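Local coordinates for protein phosphodiesterase (Candida albicans, PDB 6CPU) that is a largely helical member of the phosphodiesterase family of the HD clan that holds zinc and magnesium ions, at residues Tyr213-Trp218 / Ala285-Leu290; Phe299-Glu304 / Val319-Gln324; Thr135-Phe140 / Phe364-Ala369. One frame throughout, in Å; residues are numbered along the deposited sequence.

Interaction 1 of 3, residues Tyr213-Trp218 / Ala285-Leu290; sequences YAVGHW and ACFHFL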
ATOM      1  N   TYR A 213      13.719 -15.483  -4.073  1.00 26.99           N
ATOM      2  CA  TYR A 213      14.944 -14.861  -4.604  1.00 27.87           C
ATOM      3  C   TYR A 213      14.758 -13.408  -5.016  1.00 28.19           C
ATOM      4  O   TYR A 213      15.680 -12.615  -4.843  1.00 28.46           O
ATOM      5  CB  TYR A 213      15.542 -15.666  -5.765  1.00 27.77           C
ATOM      6  CG  TYR A 213      16.239 -16.911  -5.286  1.00 28.53           C
ATOM      7  CD1 TYR A 213      15.567 -18.135  -5.224  1.00 28.84           C
ATOM      8  CD2 TYR A 213      17.560 -16.861  -4.848  1.00 28.91           C
ATOM      9  CE1 TYR A 213      16.198 -19.272  -4.752  1.00 29.70           C
ATOM     10  CE2 TYR A 213      18.197 -17.991  -4.374  1.00 28.70           C
ATOM     11  CZ  TYR A 213      17.518 -19.194  -4.338  1.00 30.09           C
ATOM     12  OH  TYR A 213      18.158 -20.321  -3.864  1.00 31.49           O
ATOM     13  N   ALA A 214      13.598 -13.056  -5.569  1.00 27.20           N
ATOM     14  CA  ALA A 214      13.276 -11.632  -5.817  1.00 26.36           C
ATOM     15  C   ALA A 214      13.349 -10.820  -4.515  1.00 25.85           C
ATOM     16  O   ALA A 214      14.041  -9.793  -4.443  1.00 25.25           O
ATOM     17  CB  ALA A 214      11.907 -11.492  -6.487  1.00 26.43           C
ATOM     18  N   VAL A 215      12.672 -11.295  -3.471  1.00 26.01           N
ATOM     19  CA  VAL A 215      12.752 -10.660  -2.156  1.00 26.66           C
ATOM     20  C   VAL A 215      14.221 -10.562  -1.685  1.00 27.41           C
ATOM     21  O   VAL A 215      14.610  -9.616  -0.999  1.00 25.79           O
ATOM     22  CB  VAL A 215      11.885 -11.418  -1.134  1.00 27.05           C
ATOM     23  CG1 VAL A 215      12.183 -10.990   0.287  1.00 26.31           C
ATOM     24  CG2 VAL A 215      10.405 -11.186  -1.441  1.00 27.03           C
ATOM     25  N   GLY A 216      15.022 -11.546  -2.080  1.00 27.53           N
ATOM     26  CA  GLY A 216      16.440 -11.568  -1.782  1.00 28.01           C
ATOM     27  C   GLY A 216      17.323 -10.533  -2.451  1.00 27.40           C
ATOM     28  O   GLY A 216      18.392 -10.264  -1.937  1.00 28.92           O
ATOM     29  N   HIS A 217      16.901  -9.960  -3.578  1.00 28.83           N
ATOM     30  CA  HIS A 217      17.702  -8.947  -4.289  1.00 28.32           C
ATOM     31  C   HIS A 217      17.465  -7.524  -3.786  1.00 31.29           C
ATOM     32  O   HIS A 217      16.316  -7.116  -3.593  1.00 29.53           O
ATOM     33  CB  HIS A 217      17.364  -8.948  -5.771  1.00 29.33           C
ATOM     34  CG  HIS A 217      17.953 -10.093  -6.533  1.00 31.57           C
ATOM     35  ND1 HIS A 217      17.393 -11.353  -6.530  1.00 30.47           N
ATOM     36  CD2 HIS A 217      19.044 -10.165  -7.334  1.00 31.43           C
ATOM     37  CE1 HIS A 217      18.111 -12.151  -7.302  1.00 32.53           C
ATOM     38  NE2 HIS A 217      19.117 -11.454  -7.800  1.00 31.67           N
ATOM     39  N   TRP A 218      18.539  -6.750  -3.617  1.00 32.68           N
ATOM     40  CA  TRP A 218      18.395  -5.302  -3.400  1.00 32.51           C
ATOM     41  C   TRP A 218      17.834  -4.643  -4.654  1.00 32.05           C
ATOM     42  O   TRP A 218      17.123  -3.640  -4.570  1.00 31.55           O
ATOM     43  CB  TRP A 218      19.714  -4.628  -2.992  1.00 32.82           C
ATOM     44  CG  TRP A 218      19.546  -3.152  -2.829  1.00 33.41           C
ATOM     45  CD1 TRP A 218      20.039  -2.175  -3.638  1.00 35.88           C
ATOM     46  CD2 TRP A 218      18.755  -2.490  -1.835  1.00 34.07           C
ATOM     47  NE1 TRP A 218      19.635  -0.937  -3.190  1.00 35.62           N
ATOM     48  CE2 TRP A 218      18.850  -1.105  -2.080  1.00 34.17           C
ATOM     49  CE3 TRP A 218      18.008  -2.934  -0.737  1.00 32.81           C
ATOM     50  CZ2 TRP A 218      18.209  -0.161  -1.279  1.00 33.32           C
ATOM     51  CZ3 TRP A 218      17.373  -1.992   0.059  1.00 32.66           C
ATOM     52  CH2 TRP A 218      17.484  -0.626  -0.213  1.00 32.01           C
ATOM     53  N   ALA A 285      12.565  -2.788   1.109  1.00 26.73           N
ATOM     54  CA  ALA A 285      13.715  -1.951   1.492  1.00 27.95           C
ATOM     55  C   ALA A 285      13.974  -2.050   2.981  1.00 29.02           C
ATOM     56  O   ALA A 285      15.099  -2.335   3.399  1.00 29.37           O
ATOM     57  CB  ALA A 285      13.493  -0.505   1.087  1.00 28.06           C
ATOM     58  N   CYS A 286      12.936  -1.831   3.786  1.00 28.80           N
ATOM     59  CA  CYS A 286      13.048  -2.003   5.244  1.00 30.29           C
ATOM     60  C   CYS A 286      13.575  -3.387   5.591  1.00 29.46           C
ATOM     61  O   CYS A 286      14.438  -3.540   6.464  1.00 28.40           O
ATOM     62  CB  CYS A 286      11.695  -1.820   5.938  1.00 33.26           C
ATOM     63  SG  CYS A 286      11.270  -0.111   6.295  1.00 38.77           S
ATOM     64  N   PHE A 287      13.026  -4.388   4.916  1.00 28.22           N
ATOM     65  CA  PHE A 287      13.419  -5.779   5.133  1.00 28.03           C
ATOM     66  C   PHE A 287      14.936  -5.952   4.937  1.00 28.45           C
ATOM     67  O   PHE A 287      15.613  -6.522   5.791  1.00 31.04           O
ATOM     68  CB  PHE A 287      12.637  -6.682   4.186  1.00 27.31           C
ATOM     69  CG  PHE A 287      12.692  -8.138   4.535  1.00 26.81           C
ATOM     70  CD1 PHE A 287      12.091  -8.608   5.686  1.00 26.64           C
ATOM     71  CD2 PHE A 287      13.317  -9.042   3.692  1.00 27.48           C
ATOM     72  CE1 PHE A 287      12.117  -9.949   6.009  1.00 27.58           C
ATOM     73  CE2 PHE A 287      13.346 -10.397   4.005  1.00 27.68           C
ATOM     74  CZ  PHE A 287      12.750 -10.848   5.169  1.00 27.74           C
ATOM     75  N   HIS A 288      15.461  -5.426   3.837  1.00 28.93           N
ATOM     76  CA  HIS A 288      16.913  -5.489   3.590  1.00 31.16           C
ATOM     77  C   HIS A 288      17.724  -4.694   4.620  1.00 33.41           C
ATOM     78  O   HIS A 288      18.724  -5.213   5.140  1.00 32.51           O
ATOM     79  CB  HIS A 288      17.262  -5.059   2.169  1.00 30.87           C
ATOM     80  CG  HIS A 288      17.238  -6.183   1.182  1.00 32.66           C
ATOM     81  ND1 HIS A 288      18.364  -6.605   0.504  1.00 31.29           N
ATOM     82  CD2 HIS A 288      16.227  -6.990   0.774  1.00 31.61           C
ATOM     83  CE1 HIS A 288      18.046  -7.617  -0.283  1.00 32.28           C
ATOM     84  NE2 HIS A 288      16.753  -7.865  -0.144  1.00 33.74           N
ATOM     85  N   PHE A 289      17.290  -3.467   4.940  1.00 32.69           N
ATOM     86  CA  PHE A 289      17.945  -2.686   5.995  1.00 32.03           C
ATOM     87  C   PHE A 289      18.066  -3.495   7.278  1.00 34.39           C
ATOM     88  O   PHE A 289      19.148  -3.591   7.864  1.00 36.26           O
ATOM     89  CB  PHE A 289      17.202  -1.370   6.304  1.00 31.86           C
ATOM     90  CG  PHE A 289      17.154  -0.381   5.157  1.00 31.11           C
ATOM     91  CD1 PHE A 289      18.019  -0.468   4.076  1.00 30.17           C
ATOM     92  CD2 PHE A 289      16.243   0.669   5.189  1.00 30.10           C
ATOM     93  CE1 PHE A 289      17.970   0.454   3.044  1.00 31.09           C
ATOM     94  CE2 PHE A 289      16.194   1.597   4.165  1.00 29.20           C
ATOM     95  CZ  PHE A 289      17.048   1.490   3.089  1.00 30.16           C
ATOM     96  N   LEU A 290      16.958  -4.085   7.710  1.00 33.02           N
ATOM     97  CA  LEU A 290      16.918  -4.838   8.952  1.00 34.75           C
ATOM     98  C   LEU A 290      17.814  -6.087   8.941  1.00 36.02           C
ATOM     99  O   LEU A 290      18.392  -6.441   9.974  1.00 38.35           O
ATOM    100  CB  LEU A 290      15.480  -5.215   9.287  1.00 35.36           C
ATOM    101  CG  LEU A 290      14.598  -4.020   9.688  1.00 35.22           C
ATOM    102  CD1 LEU A 290      13.120  -4.312   9.445  1.00 34.95           C
ATOM    103  CD2 LEU A 290      14.844  -3.643  11.143  1.00 35.48           C
TER

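Interaction 2 of 3, residues Phe299-Glu304 / Val319-Gln324; sequences FKQFVE and VLIALQ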
ATOM      1  N   PHE A 299      19.089 -15.160   4.952  1.00 32.14           N
ATOM      2  CA  PHE A 299      18.414 -16.375   4.513  1.00 32.31           C
ATOM      3  C   PHE A 299      19.069 -16.914   3.253  1.00 32.32           C
ATOM      4  O   PHE A 299      19.824 -16.208   2.579  1.00 32.63           O
ATOM      5  CB  PHE A 299      16.896 -16.137   4.310  1.00 31.71           C
ATOM      6  CG  PHE A 299      16.555 -14.943   3.450  1.00 30.35           C
ATOM      7  CD1 PHE A 299      16.178 -15.113   2.125  1.00 29.89           C
ATOM      8  CD2 PHE A 299      16.573 -13.661   3.968  1.00 29.83           C
ATOM      9  CE1 PHE A 299      15.853 -14.034   1.321  1.00 29.54           C
ATOM     10  CE2 PHE A 299      16.243 -12.571   3.167  1.00 29.44           C
ATOM     11  CZ  PHE A 299      15.888 -12.758   1.849  1.00 29.91           C
ATOM     12  N   LYS A 300      18.775 -18.166   2.922  1.00 33.26           N
ATOM     13  CA  LYS A 300      19.456 -18.833   1.808  1.00 35.14           C
ATOM     14  C   LYS A 300      19.313 -18.075   0.492  1.00 33.99           C
ATOM     15  O   LYS A 300      20.223 -18.078  -0.341  1.00 33.03           O
ATOM     16  CB  LYS A 300      18.922 -20.255   1.638  1.00 38.56           C
ATOM     17  CG  LYS A 300      19.705 -21.092   0.643  1.00 43.10           C
ATOM     18  CD  LYS A 300      19.322 -22.563   0.725  1.00 46.30           C
ATOM     19  CE  LYS A 300      20.313 -23.429  -0.038  1.00 47.75           C
ATOM     20  NZ  LYS A 300      19.769 -24.792  -0.275  1.00 49.57           N
ATOM     21  N   GLN A 301      18.164 -17.428   0.305  1.00 31.50           N
ATOM     22  CA  GLN A 301      17.847 -16.755  -0.944  1.00 30.37           C
ATOM     23  C   GLN A 301      18.277 -15.282  -0.967  1.00 30.87           C
ATOM     24  O   GLN A 301      17.989 -14.570  -1.929  1.00 30.23           O
ATOM     25  CB  GLN A 301      16.345 -16.871  -1.232  1.00 29.33           C
ATOM     26  CG  GLN A 301      15.815 -18.301  -1.260  1.00 28.40           C
ATOM     27  CD  GLN A 301      15.252 -18.785   0.065  1.00 27.80           C
ATOM     28  OE1 GLN A 301      15.726 -18.407   1.134  1.00 28.76           O
ATOM     29  NE2 GLN A 301      14.235 -19.634  -0.000  1.00 27.64           N
ATOM     30  N   PHE A 302      18.966 -14.840   0.082  1.00 30.85           N
ATOM     31  CA  PHE A 302      19.441 -13.467   0.186  1.00 33.82           C
ATOM     32  C   PHE A 302      20.681 -13.263  -0.687  1.00 35.79           C
ATOM     33  O   PHE A 302      21.595 -14.091  -0.670  1.00 35.37           O
ATOM     34  CB  PHE A 302      19.744 -13.150   1.652  1.00 35.29           C
ATOM     35  CG  PHE A 302      20.189 -11.741   1.891  1.00 37.82           C
ATOM     36  CD1 PHE A 302      19.261 -10.710   1.970  1.00 38.31           C
ATOM     37  CD2 PHE A 302      21.537 -11.440   2.048  1.00 38.57           C
ATOM     38  CE1 PHE A 302      19.671  -9.404   2.195  1.00 39.59           C
ATOM     39  CE2 PHE A 302      21.949 -10.137   2.273  1.00 39.94           C
ATOM     40  CZ  PHE A 302      21.015  -9.118   2.346  1.00 39.09           C
ATOM     41  N   VAL A 303      20.706 -12.168  -1.447  1.00 36.20           N
ATOM     42  CA  VAL A 303      21.815 -11.868  -2.352  1.00 37.10           C
ATOM     43  C   VAL A 303      22.719 -10.825  -1.694  1.00 38.91           C
ATOM     44  O   VAL A 303      22.370  -9.648  -1.597  1.00 35.61           O
ATOM     45  CB  VAL A 303      21.310 -11.385  -3.723  1.00 37.99           C
ATOM     46  CG1 VAL A 303      22.474 -11.016  -4.633  1.00 38.77           C
ATOM     47  CG2 VAL A 303      20.448 -12.458  -4.377  1.00 37.59           C
ATOM     48  N   GLU A 304      23.879 -11.278  -1.231  1.00 39.91           N
ATOM     49  CA  GLU A 304      24.758 -10.461  -0.399  1.00 42.13           C
ATOM     50  C   GLU A 304      25.162  -9.129  -1.041  1.00 40.23           C
ATOM     51  O   GLU A 304      25.280  -8.127  -0.343  1.00 40.73           O
ATOM     52  CB  GLU A 304      26.014 -11.262  -0.030  1.00 45.72           C
ATOM     53  CG  GLU A 304      26.932 -10.576   0.965  1.00 48.08           C
ATOM     54  CD  GLU A 304      26.256 -10.272   2.284  1.00 50.41           C
ATOM     55  OE1 GLU A 304      25.595 -11.175   2.841  1.00 54.62           O
ATOM     56  OE2 GLU A 304      26.394  -9.129   2.773  1.00 53.86           O
ATOM     57  N   VAL A 319       9.633 -20.866   0.834  1.00 27.65           N
ATOM     58  CA  VAL A 319       9.711 -19.819   1.850  1.00 27.11           C
ATOM     59  C   VAL A 319      11.165 -19.477   2.154  1.00 28.58           C
ATOM     60  O   VAL A 319      12.071 -20.232   1.797  1.00 28.75           O
ATOM     61  CB  VAL A 319       8.988 -20.208   3.159  1.00 27.37           C
ATOM     62  CG1 VAL A 319       7.515 -20.484   2.896  1.00 27.28           C
ATOM     63  CG2 VAL A 319       9.647 -21.409   3.830  1.00 27.16           C
ATOM     64  N   LEU A 320      11.381 -18.346   2.823  1.00 28.32           N
ATOM     65  CA  LEU A 320      12.732 -17.893   3.157  1.00 29.02           C
ATOM     66  C   LEU A 320      13.323 -18.835   4.207  1.00 30.11           C
ATOM     67  O   LEU A 320      12.680 -19.125   5.222  1.00 29.42           O
ATOM     68  CB  LEU A 320      12.725 -16.457   3.690  1.00 28.83           C
ATOM     69  CG  LEU A 320      12.064 -15.396   2.807  1.00 28.77           C
ATOM     70  CD1 LEU A 320      12.319 -14.002   3.366  1.00 29.21           C
ATOM     71  CD2 LEU A 320      12.523 -15.483   1.356  1.00 28.40           C
ATOM     72  N   ILE A 321      14.526 -19.337   3.937  1.00 31.15           N
ATOM     73  CA  ILE A 321      15.184 -20.288   4.830  1.00 33.35           C
ATOM     74  C   ILE A 321      16.313 -19.577   5.567  1.00 32.92           C
ATOM     75  O   ILE A 321      17.337 -19.273   4.975  1.00 32.81           O
ATOM     76  CB  ILE A 321      15.770 -21.492   4.058  1.00 33.88           C
ATOM     77  CG1 ILE A 321      14.719 -22.150   3.157  1.00 35.09           C
ATOM     78  CG2 ILE A 321      16.358 -22.512   5.028  1.00 33.81           C
ATOM     79  CD1 ILE A 321      13.509 -22.706   3.881  1.00 36.32           C
ATOM     80  N   ALA A 322      16.113 -19.313   6.851  1.00 36.73           N
ATOM     81  CA  ALA A 322      17.095 -18.604   7.666  1.00 40.12           C
ATOM     82  C   ALA A 322      18.404 -19.392   7.781  1.00 44.72           C
ATOM     83  O   ALA A 322      18.386 -20.619   7.865  1.00 42.94           O
ATOM     84  CB  ALA A 322      16.525 -18.348   9.052  1.00 41.35           C
ATOM     85  N   LEU A 323      19.523 -18.670   7.752  1.00 48.33           N
ATOM     86  CA  LEU A 323      20.846 -19.225   8.060  1.00 52.21           C
ATOM     87  C   LEU A 323      21.214 -18.872   9.506  1.00 56.70           C
ATOM     88  O   LEU A 323      20.538 -18.060  10.140  1.00 58.85           O
ATOM     89  CB  LEU A 323      21.900 -18.642   7.116  1.00 50.14           C
ATOM     90  CG  LEU A 323      21.585 -18.681   5.620  1.00 50.63           C
ATOM     91  CD1 LEU A 323      22.594 -17.871   4.816  1.00 49.86           C
ATOM     92  CD2 LEU A 323      21.515 -20.116   5.125  1.00 51.94           C
ATOM     93  N   GLN A 324      22.284 -19.474  10.023  1.00 65.50           N
ATOM     94  CA  GLN A 324      22.784 -19.152  11.366  1.00 69.18           C
ATOM     95  C   GLN A 324      24.162 -18.494  11.320  1.00 70.17           C
ATOM     96  O   GLN A 324      24.859 -18.544  10.306  1.00 68.98           O
ATOM     97  CB  GLN A 324      22.830 -20.409  12.231  1.00 72.72           C
ATOM     98  CG  GLN A 324      21.454 -20.883  12.669  1.00 76.43           C
ATOM     99  CD  GLN A 324      21.512 -21.896  13.796  1.00 80.56           C
ATOM    100  OE1 GLN A 324      22.499 -22.620  13.949  1.00 81.71           O
ATOM    101  NE2 GLN A 324      20.450 -21.954  14.594  1.00 83.52           N
TER

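Interaction 3 of 3, residues Thr135-Phe140 / Phe364-Ala369; sequences TGTTHF and FSAPTA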
ATOM      1  N   THR A 135     -10.739  12.705  -3.192  1.00 16.36           N
ATOM      2  CA  THR A 135     -10.125  13.799  -2.448  1.00 15.94           C
ATOM      3  C   THR A 135     -11.111  14.929  -2.122  1.00 16.39           C
ATOM      4  O   THR A 135     -10.750  15.853  -1.391  1.00 16.80           O
ATOM      5  CB  THR A 135      -8.956  14.424  -3.237  1.00 15.99           C
ATOM      6  OG1 THR A 135      -9.449  14.834  -4.518  1.00 17.52           O
ATOM      7  CG2 THR A 135      -7.810  13.451  -3.407  1.00 15.90           C
ATOM      8  N   GLY A 136     -12.321  14.886  -2.679  1.00 16.69           N
ATOM      9  CA  GLY A 136     -13.321  15.930  -2.438  1.00 18.10           C
ATOM     10  C   GLY A 136     -12.985  17.269  -3.077  1.00 18.92           C
ATOM     11  O   GLY A 136     -13.396  18.326  -2.582  1.00 18.31           O
ATOM     12  N   THR A 137     -12.228  17.228  -4.168  1.00 20.38           N
ATOM     13  CA  THR A 137     -11.742  18.475  -4.809  1.00 21.58           C
ATOM     14  C   THR A 137     -12.489  18.828  -6.092  1.00 24.40           C
ATOM     15  O   THR A 137     -12.258  19.908  -6.661  1.00 26.06           O
ATOM     16  CB  THR A 137     -10.226  18.416  -5.075  1.00 20.97           C
ATOM     17  OG1 THR A 137      -9.903  17.262  -5.864  1.00 20.08           O
ATOM     18  CG2 THR A 137      -9.460  18.373  -3.768  1.00 20.88           C
ATOM     19  N   THR A 138     -13.379  17.946  -6.545  1.00 26.64           N
ATOM     20  CA  THR A 138     -14.221  18.210  -7.725  1.00 30.14           C
ATOM     21  C   THR A 138     -15.738  18.184  -7.419  1.00 34.74           C
ATOM     22  O   THR A 138     -16.516  17.512  -8.113  1.00 36.22           O
ATOM     23  CB  THR A 138     -13.919  17.217  -8.860  1.00 28.53           C
ATOM     24  OG1 THR A 138     -14.054  15.870  -8.380  1.00 28.43           O
ATOM     25  CG2 THR A 138     -12.512  17.430  -9.399  1.00 28.15           C
ATOM     26  N   HIS A 139     -16.154  18.930  -6.398  1.00 40.70           N
ATOM     27  CA  HIS A 139     -17.587  19.083  -6.068  1.00 45.99           C
ATOM     28  C   HIS A 139     -18.433  19.363  -7.304  1.00 45.59           C
ATOM     29  O   HIS A 139     -19.500  18.767  -7.492  1.00 46.16           O
ATOM     30  CB  HIS A 139     -17.803  20.221  -5.061  1.00 50.93           C
ATOM     31  CG  HIS A 139     -17.530  19.841  -3.638  1.00 57.80           C
ATOM     32  ND1 HIS A 139     -18.423  19.116  -2.877  1.00 61.89           N
ATOM     33  CD2 HIS A 139     -16.477  20.110  -2.829  1.00 61.97           C
ATOM     34  CE1 HIS A 139     -17.924  18.940  -1.666  1.00 62.96           C
ATOM     35  NE2 HIS A 139     -16.744  19.531  -1.610  1.00 63.75           N
ATOM     36  N   PHE A 140     -17.945  20.271  -8.145  1.00 45.99           N
ATOM     37  CA  PHE A 140     -18.678  20.720  -9.335  1.00 48.09           C
ATOM     38  C   PHE A 140     -19.098  19.592 -10.289  1.00 47.96           C
ATOM     39  O   PHE A 140     -20.078  19.739 -11.021  1.00 47.14           O
ATOM     40  CB  PHE A 140     -17.889  21.816 -10.087  1.00 50.07           C
ATOM     41  CG  PHE A 140     -16.616  21.331 -10.736  1.00 52.42           C
ATOM     42  CD1 PHE A 140     -16.608  20.935 -12.069  1.00 54.47           C
ATOM     43  CD2 PHE A 140     -15.422  21.283 -10.018  1.00 53.23           C
ATOM     44  CE1 PHE A 140     -15.439  20.492 -12.671  1.00 55.18           C
ATOM     45  CE2 PHE A 140     -14.253  20.839 -10.613  1.00 53.69           C
ATOM     46  CZ  PHE A 140     -14.262  20.445 -11.943  1.00 54.15           C
ATOM     47  N   PHE A 364      -5.681  23.178  -2.598  1.00 23.42           N
ATOM     48  CA  PHE A 364      -7.044  23.098  -3.086  1.00 22.75           C
ATOM     49  C   PHE A 364      -8.088  22.848  -1.982  1.00 22.27           C
ATOM     50  O   PHE A 364      -9.253  22.607  -2.279  1.00 22.38           O
ATOM     51  CB  PHE A 364      -7.138  22.061  -4.209  1.00 24.34           C
ATOM     52  CG  PHE A 364      -6.432  22.503  -5.458  1.00 24.42           C
ATOM     53  CD1 PHE A 364      -7.137  23.106  -6.491  1.00 26.58           C
ATOM     54  CD2 PHE A 364      -5.049  22.414  -5.549  1.00 26.21           C
ATOM     55  CE1 PHE A 364      -6.477  23.547  -7.630  1.00 26.93           C
ATOM     56  CE2 PHE A 364      -4.379  22.870  -6.678  1.00 26.36           C
ATOM     57  CZ  PHE A 364      -5.098  23.435  -7.714  1.00 26.66           C
ATOM     58  N   SER A 365      -7.671  22.953  -0.725  1.00 21.10           N
ATOM     59  CA  SER A 365      -8.604  22.915   0.425  1.00 21.23           C
ATOM     60  C   SER A 365      -9.423  21.619   0.434  1.00 19.70           C
ATOM     61  O   SER A 365     -10.629  21.628   0.674  1.00 19.45           O
ATOM     62  CB  SER A 365      -9.529  24.145   0.414  1.00 22.62           C
ATOM     63  OG  SER A 365      -8.792  25.347   0.573  1.00 21.45           O
ATOM     64  N   ALA A 366      -8.748  20.502   0.203  1.00 18.54           N
ATOM     65  CA  ALA A 366      -9.390  19.206   0.245  1.00 17.88           C
ATOM     66  C   ALA A 366      -9.920  18.964   1.668  1.00 16.87           C
ATOM     67  O   ALA A 366      -9.266  19.346   2.639  1.00 16.87           O
ATOM     68  CB  ALA A 366      -8.402  18.113  -0.123  1.00 18.25           C
ATOM     69  N   PRO A 367     -11.105  18.351   1.787  1.00 16.58           N
ATOM     70  CA  PRO A 367     -11.665  18.084   3.109  1.00 16.16           C
ATOM     71  C   PRO A 367     -10.679  17.499   4.112  1.00 16.15           C
ATOM     72  O   PRO A 367     -10.618  17.971   5.250  1.00 16.92           O
ATOM     73  CB  PRO A 367     -12.821  17.146   2.777  1.00 16.81           C
ATOM     74  CG  PRO A 367     -13.369  17.788   1.515  1.00 16.70           C
ATOM     75  CD  PRO A 367     -12.126  18.138   0.740  1.00 16.96           C
ATOM     76  N   THR A 368      -9.859  16.534   3.706  1.00 16.11           N
ATOM     77  CA  THR A 368      -8.897  15.937   4.659  1.00 17.03           C
ATOM     78  C   THR A 368      -7.834  16.946   5.148  1.00 16.11           C
ATOM     79  O   THR A 368      -7.389  16.894   6.304  1.00 15.15           O
ATOM     80  CB  THR A 368      -8.257  14.663   4.089  1.00 18.45           C
ATOM     81  OG1 THR A 368      -7.592  14.977   2.870  1.00 21.13           O
ATOM     82  CG2 THR A 368      -9.330  13.627   3.784  1.00 19.44           C
ATOM     83  N   ALA A 369      -7.422  17.870   4.273  1.00 16.03           N
ATOM     84  CA  ALA A 369      -6.518  18.949   4.677  1.00 16.50           C
ATOM     85  C   ALA A 369      -7.194  19.864   5.706  1.00 17.26           C
ATOM     86  O   ALA A 369      -6.539  20.306   6.648  1.00 17.95           O
ATOM     87  CB  ALA A 369      -6.054  19.761   3.460  1.00 16.89           C
TER
HETATM   88  O   HOH W   1     -10.246  14.985   1.172  1.00 18.19           O
HETATM   89  O   HOH W   2     -10.709  22.017  -5.046  1.00 35.11           O

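Interaction 1 of 3, residues Tyr213-Trp218 / Ala285-Leu290
A285 meets the far corner of the W218 indole: its CA is 3.9 Å from CZ3 of W218, and its CB lies a little farther off, near CH2. Two residues on, F287 reaches V215. The two side chains cross at about a right angle, with CE2 of F287 3.9 Å from CG1 of V215.

H288 carries the polar part. Its NE2 donates to O of V215 over 2.9 Å, with an N-H...O angle of 153°. The bond is flat from both ends, since the oxygen lies in the imidazole plane and the donor lies in the carbonyl plane. This buried carbonyl, in the last turn of helix 205-216, also accepts from Q284. The neighbouring ring carbon CE1 of H288 sits 3.1 Å from O of G216, near the ring plane. At the root of the same side chain, CB of H288 rests against the indole rim, 3.7 Å from CE3 of W218.

F289 closes the walk, its CE1 3.5 Å from CH2 of W218 and the two ring planes at 32°. Beyond the contact, NE1 of W218 donates to O of T467 and R468 forms a cation-pi pair with the indole.

W218, H288 and F289 thus make an aromatic cluster, and H288 also binds the last-turn carbonyl of V215. Together they tie the close of helix 205-216 to helix 276-292, which also carries the zinc ligand H278, within the helical phosphodiesterase domain.

Interaction 2 of 3, residues Phe299-Glu304 / Val319-Gln324
Q301 turns its amide on the backbone of V319-I321 and uses both ends of it. OE1 accepts from N of I321 at 3.2 Å; the bond is nearly straight (172°) and falls on a lone pair, in the amide plane. NE2 donates to O of V319 at 2.9 Å, this time from above the carbonyl plane. The chain bends at chi2 (94°), which turns CD toward that backbone, and with two bonds the flat group has little freedom to flip.

I321 has its other polar atom taken as well: its O receives N of K300 at 2.7 Å. Together with the backbone bonding of L323 to K298, this frames a single antiparallel bridge between F299 and A322, a non-hydrogen-bonded pair. The chain then leaves the pairing by a type I turn from F299 to F302, in which N of F302 returns to O of F299.

Apolar packing flanks these bonds. The F299 ring is sandwiched: CD1 of L320 stands over the centre of one face, 4.0 Å from the centroid in a CH-pi contact, and CB of F302 lies over the other. Y240 of helix 227-242 meets the F299 ring edge-to-face. L323 lays its CG against the turn, 3.9 Å from N of K300.

The three bonds across the segments link neutral groups. The buried glutamine amide in effect takes the place of a strand partner, as the F299-F302 turn carries the backbone off, so the contact relies on the direction of hydrogen bonds rather than on charge.

Interaction 3 of 3, residues Thr135-Phe140 / Phe364-Ala369
F364 meets T137 at the root of its side chain, CB lying 4.4 Å from CG2 of T137, while its ring is turned elsewhere: it stacks on F360, and its side chain also touches K491 and I494 of helix 470-495. P367 approaches with the CD corner of its ring, 3.4 Å from O of T135 and 3.6 Å from O of G136.

Two helix C-termini and the start of a third helix meet here. Helix 127-135 closes in a Schellman motif at G136 (phi 70°), which has no side chain to stand against the proline. Helix 358-363 closes in another, with S365 at positive phi, and A366 is then the N-cap of helix 367-371. CB of A366 touches both O of T135 and CG2 of T137, 3.8 Å from the latter.

T137 OG1 donates to OG1 of T135 at 2.8 Å, and T135 OG1 is itself bonded to O of V131. Water links the backbones: one molecule donates to O of T135 at 2.8 Å and accepts from N of T368 at 3.0 Å, serving an amide in the first turn of the new helix.

Interactions 1 and 2 are neighbours, with centres 11 Å apart, and they follow one another along the chain. They touch directly: N of V303 probably bonds to O of G216, the F302 ring packs on H288, and L320 reaches F287. The long loop between helices 276-292 and 336-348 is therefore packed onto the ends of helices 205-216 and 276-292. Interaction 3 lies on the opposite side of the chain's centre, about 37 Å from interaction 1 and 47 Å from interaction 2, centre to centre. Its two segments enclose both others in sequence, so it brings together helix ends far apart in sequence, on the far side of the mainly helical body from the other two.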